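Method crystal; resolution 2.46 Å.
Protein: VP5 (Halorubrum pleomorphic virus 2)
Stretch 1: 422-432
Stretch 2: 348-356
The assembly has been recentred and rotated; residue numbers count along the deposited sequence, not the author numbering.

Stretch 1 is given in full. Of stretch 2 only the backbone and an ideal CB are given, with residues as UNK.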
# COMPACT_ATOMS: atom_id res chain seq x y z
N SER A 422 20.54 29.69 -1.38
CA SER A 422 19.25 29.02 -1.59
C SER A 422 19.43 27.62 -2.16
O SER A 422 20.41 27.36 -2.86
CB SER A 422 18.37 29.85 -2.53
OG SER A 422 18.21 31.18 -2.07
N ALA A 423 18.48 26.72 -1.87
CA ALA A 423 18.46 25.33 -2.35
C ALA A 423 17.04 24.80 -2.39
O ALA A 423 16.23 25.14 -1.52
CB ALA A 423 19.31 24.46 -1.45
N ARG A 424 16.73 23.97 -3.40
CA ARG A 424 15.41 23.34 -3.57
C ARG A 424 15.54 22.00 -4.29
O ARG A 424 16.51 21.79 -5.03
CB ARG A 424 14.41 24.27 -4.30
CG ARG A 424 14.57 24.37 -5.82
CD ARG A 424 13.32 24.95 -6.45
NE ARG A 424 13.16 24.56 -7.86
CZ ARG A 424 13.55 25.30 -8.89
NH1 ARG A 424 14.13 26.48 -8.70
NH2 ARG A 424 13.35 24.87 -10.13
N PHE A 425 14.57 21.09 -4.09
CA PHE A 425 14.58 19.80 -4.77
C PHE A 425 13.43 19.73 -5.78
O PHE A 425 12.37 20.31 -5.56
CB PHE A 425 14.55 18.61 -3.79
CG PHE A 425 13.23 18.33 -3.10
CD1 PHE A 425 12.93 18.90 -1.87
CD2 PHE A 425 12.31 17.46 -3.67
CE1 PHE A 425 11.72 18.63 -1.23
CE2 PHE A 425 11.09 17.19 -3.03
CZ PHE A 425 10.81 17.78 -1.82
N LEU A 426 13.68 19.03 -6.89
CA LEU A 426 12.71 18.80 -7.98
C LEU A 426 12.98 17.44 -8.62
O LEU A 426 14.10 16.95 -8.51
CB LEU A 426 12.75 19.94 -9.03
CG LEU A 426 14.08 20.25 -9.73
CD1 LEU A 426 14.29 19.37 -10.95
CD2 LEU A 426 14.10 21.66 -10.20
N SER A 427 11.99 16.87 -9.30
CA SER A 427 12.10 15.56 -9.94
C SER A 427 13.12 15.53 -11.09
O SER A 427 13.32 16.54 -11.77
CB SER A 427 10.74 15.10 -10.46
OG SER A 427 10.73 13.74 -10.85
N THR A 428 13.74 14.36 -11.29
CA THR A 428 14.71 14.03 -12.34
C THR A 428 13.97 13.58 -13.61
O THR A 428 14.47 13.78 -14.72
CB THR A 428 15.65 12.91 -11.84
OG1 THR A 428 16.10 13.20 -10.51
CG2 THR A 428 16.86 12.69 -12.74
N ALA A 429 12.78 12.96 -13.43
CA ALA A 429 11.91 12.38 -14.46
C ALA A 429 11.48 13.39 -15.52
O ALA A 429 11.07 14.51 -15.21
CB ALA A 429 10.69 11.75 -13.82
N GLU A 430 11.57 12.96 -16.79
CA GLU A 430 11.17 13.74 -17.97
C GLU A 430 9.71 13.44 -18.32
O GLU A 430 8.97 14.35 -18.70
CB GLU A 430 12.11 13.43 -19.16
CG GLU A 430 13.50 14.02 -19.00
CD GLU A 430 14.62 13.22 -19.63
OE1 GLU A 430 14.74 13.23 -20.88
OE2 GLU A 430 15.39 12.58 -18.88
N GLN A 431 9.29 12.17 -18.15
CA GLN A 431 7.93 11.69 -18.38
C GLN A 431 7.08 11.87 -17.11
O GLN A 431 7.62 12.09 -16.03
CB GLN A 431 7.95 10.21 -18.78
CG GLN A 431 8.30 9.95 -20.24
CD GLN A 431 8.20 8.49 -20.62
OE1 GLN A 431 7.51 7.68 -19.98
NE2 GLN A 431 8.88 8.11 -21.70
N THR A 432 5.74 11.74 -17.24
CA THR A 432 4.82 11.83 -16.10
C THR A 432 4.98 10.57 -15.24
O THR A 432 5.17 9.48 -15.78
CB THR A 432 3.36 11.99 -16.56
OG1 THR A 432 2.98 10.82 -17.29
CG2 THR A 432 3.12 13.26 -17.37
N UNK A 348 1.15 13.32 -9.83
CA UNK A 348 2.26 13.14 -10.75
C UNK A 348 3.53 13.46 -9.96
O UNK A 348 3.80 14.63 -9.67
CB UNK A 348 2.12 14.02 -11.99
N UNK A 349 4.28 12.40 -9.58
CA UNK A 349 5.51 12.49 -8.79
C UNK A 349 6.58 13.34 -9.49
O UNK A 349 7.46 13.87 -8.82
CB UNK A 349 6.06 11.09 -8.52
N UNK A 350 6.46 13.51 -10.82
CA UNK A 350 7.36 14.33 -11.61
C UNK A 350 7.18 15.84 -11.28
O UNK A 350 8.03 16.65 -11.66
CB UNK A 350 7.12 14.07 -13.10
N UNK A 351 6.10 16.19 -10.56
CA UNK A 351 5.80 17.57 -10.19
C UNK A 351 6.13 17.89 -8.71
O UNK A 351 5.83 19.00 -8.25
CB UNK A 351 4.32 17.85 -10.46
N UNK A 352 6.81 16.96 -7.99
CA UNK A 352 7.22 17.17 -6.59
C UNK A 352 8.27 18.31 -6.53
O UNK A 352 9.25 18.32 -7.28
CB UNK A 352 7.79 15.88 -5.99
N UNK A 353 8.02 19.29 -5.66
CA UNK A 353 8.88 20.45 -5.42
C UNK A 353 9.09 20.63 -3.92
O UNK A 353 8.45 19.94 -3.12
CB UNK A 353 8.28 21.71 -6.03
N UNK A 354 9.97 21.55 -3.54
CA UNK A 354 10.21 21.82 -2.13
C UNK A 354 11.55 22.46 -1.83
O UNK A 354 12.56 22.07 -2.42
CB UNK A 354 10.10 20.52 -1.34
N UNK A 355 11.55 23.42 -0.91
CA UNK A 355 12.76 24.11 -0.49
C UNK A 355 13.65 23.16 0.30
O UNK A 355 13.17 22.41 1.16
CB UNK A 355 12.42 25.35 0.34
N UNK A 356 14.95 23.14 -0.05
CA UNK A 356 15.96 22.32 0.61
C UNK A 356 16.77 23.21 1.56
O UNK A 356 17.28 24.26 1.15
CB UNK A 356 16.87 21.64 -0.41

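Position 348 directs CA-to-CB toward stretch 1, with the ideal CB 5.2 Å from Thr432 CB. That gap admits a short side chain, polar or apolar. The residue is Asp348, whose OD2 comes within 3.5 Å of Thr432 CG2. Asp348 OD1 also accepts a hydrogen bond from the backbone N of residue 350, with 3.1 Å between Asp348 OD1 and that N, at the start of the turn that follows.

Position 349 opens a 3-10 segment (phi/psi -59/-21), and its ideal CB has nothing of stretch 1 within 5.5 Å, so stretch 1 hardly restricts the choice. It is Met349, whose end leads away.

Position 350 is far more constrained. CA-to-CB points toward stretch 1, and the ideal CB lies 3.6 Å from Gln431 O, 4.3 Å from Ser427 OG and 4.3 Å from Ala429 CB. A small side chain suits this space, and a carbonyl on offer favours a small donor, serine or threonine; alanine would fit by size but has no hydroxyl to donate. Ser350 is found, with OG 3.3 Å from Gln431 O in a weak hydrogen bond and 3.1 Å from Ala429 O; one hydroxyl proton cannot fully serve both carbonyls, and the geometry leaves its sharing open.

Position 351 points away, so many residues would do; it is Leu351.

At 352, CA-to-CB runs sideways, but the ideal CB is 4.6 Å from Phe425 CE2, inviting a modest apolar group such as valine, isoleucine or leucine. Val352 places CG2 3.8 Å from Phe425 CE2, at the ring edge.

Position 353 shares a sheet face with Arg424 and Leu426. The nearby guanidinium makes an acidic or long polar side chain plausible. Glu353 brings OE2 to 4.0 Å from Arg424 NE, but well out of the guanidinium plane: charge proximity, with no N-H aimed at the oxygen.

Position 354 is decisive. Its phi/psi of 157/140 would jam a CB against the preceding carbonyl, and the ideal CB falls 2.5 Å from Phe425 CE1. Gly354 meets both demands, letting the Phe425 ring lay one face over its backbone N; Gly354 O accepts a hydrogen bond from Phe425 N (2.8 Å, 167°).

At 355, on the Arg424 face, the ideal CB is 4.2 Å from Ala423 O, where a donor would look natural. Asp355 instead sets OD1 2.9 Å from Ala423 O, a close approach of two acceptors without a hydrogen bond.

Position 356 points toward stretch 1 beside Ala423 and Phe425, its ideal CB 3.7 Å from Ala423 O and 4.4 Å from Phe425 N, so a large apolar or aromatic group fits. Trp356 CE3 approaches Phe425 CD1 (3.9 Å), its CB meets Ala423 CB (3.9 Å), and its backbone N donates to Ala423 O (2.8 Å).

Stretch 2 348-356: DMSLVEGDW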
# COMPACT_ATOMS: atom_id res chain seq x y z
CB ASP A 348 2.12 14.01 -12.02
CG ASP A 348 3.24 13.85 -13.03
OD1 ASP A 348 4.14 13.04 -12.78
OD2 ASP A 348 3.20 14.53 -14.07
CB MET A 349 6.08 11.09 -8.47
CG MET A 349 5.15 10.24 -7.61
SD MET A 349 4.79 10.96 -5.99
CE MET A 349 3.02 10.73 -5.92
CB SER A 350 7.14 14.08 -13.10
OG SER A 350 8.25 14.52 -13.87
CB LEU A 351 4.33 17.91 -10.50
CG LEU A 351 3.92 17.89 -11.99
CD1 LEU A 351 2.42 17.97 -12.15
CD2 LEU A 351 4.60 19.00 -12.79
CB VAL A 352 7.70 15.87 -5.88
CG1 VAL A 352 9.06 15.38 -6.39
CG2 VAL A 352 7.73 16.04 -4.36
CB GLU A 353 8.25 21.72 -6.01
CG GLU A 353 8.72 22.07 -7.41
CD GLU A 353 8.28 23.45 -7.85
OE1 GLU A 353 7.08 23.63 -8.15
OE2 GLU A 353 9.15 24.36 -7.88
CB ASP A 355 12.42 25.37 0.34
CG ASP A 355 13.59 26.31 0.54
OD1 ASP A 355 14.11 26.84 -0.48
OD2 ASP A 355 13.98 26.53 1.70
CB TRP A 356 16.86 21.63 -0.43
CG TRP A 356 17.74 20.57 0.17
CD1 TRP A 356 19.02 20.72 0.61
CD2 TRP A 356 17.39 19.20 0.42
NE1 TRP A 356 19.49 19.53 1.11
CE2 TRP A 356 18.51 18.58 1.00
CE3 TRP A 356 16.23 18.43 0.20
CZ2 TRP A 356 18.52 17.22 1.36
CZ3 TRP A 356 16.24 17.09 0.55
CH2 TRP A 356 17.37 16.50 1.13
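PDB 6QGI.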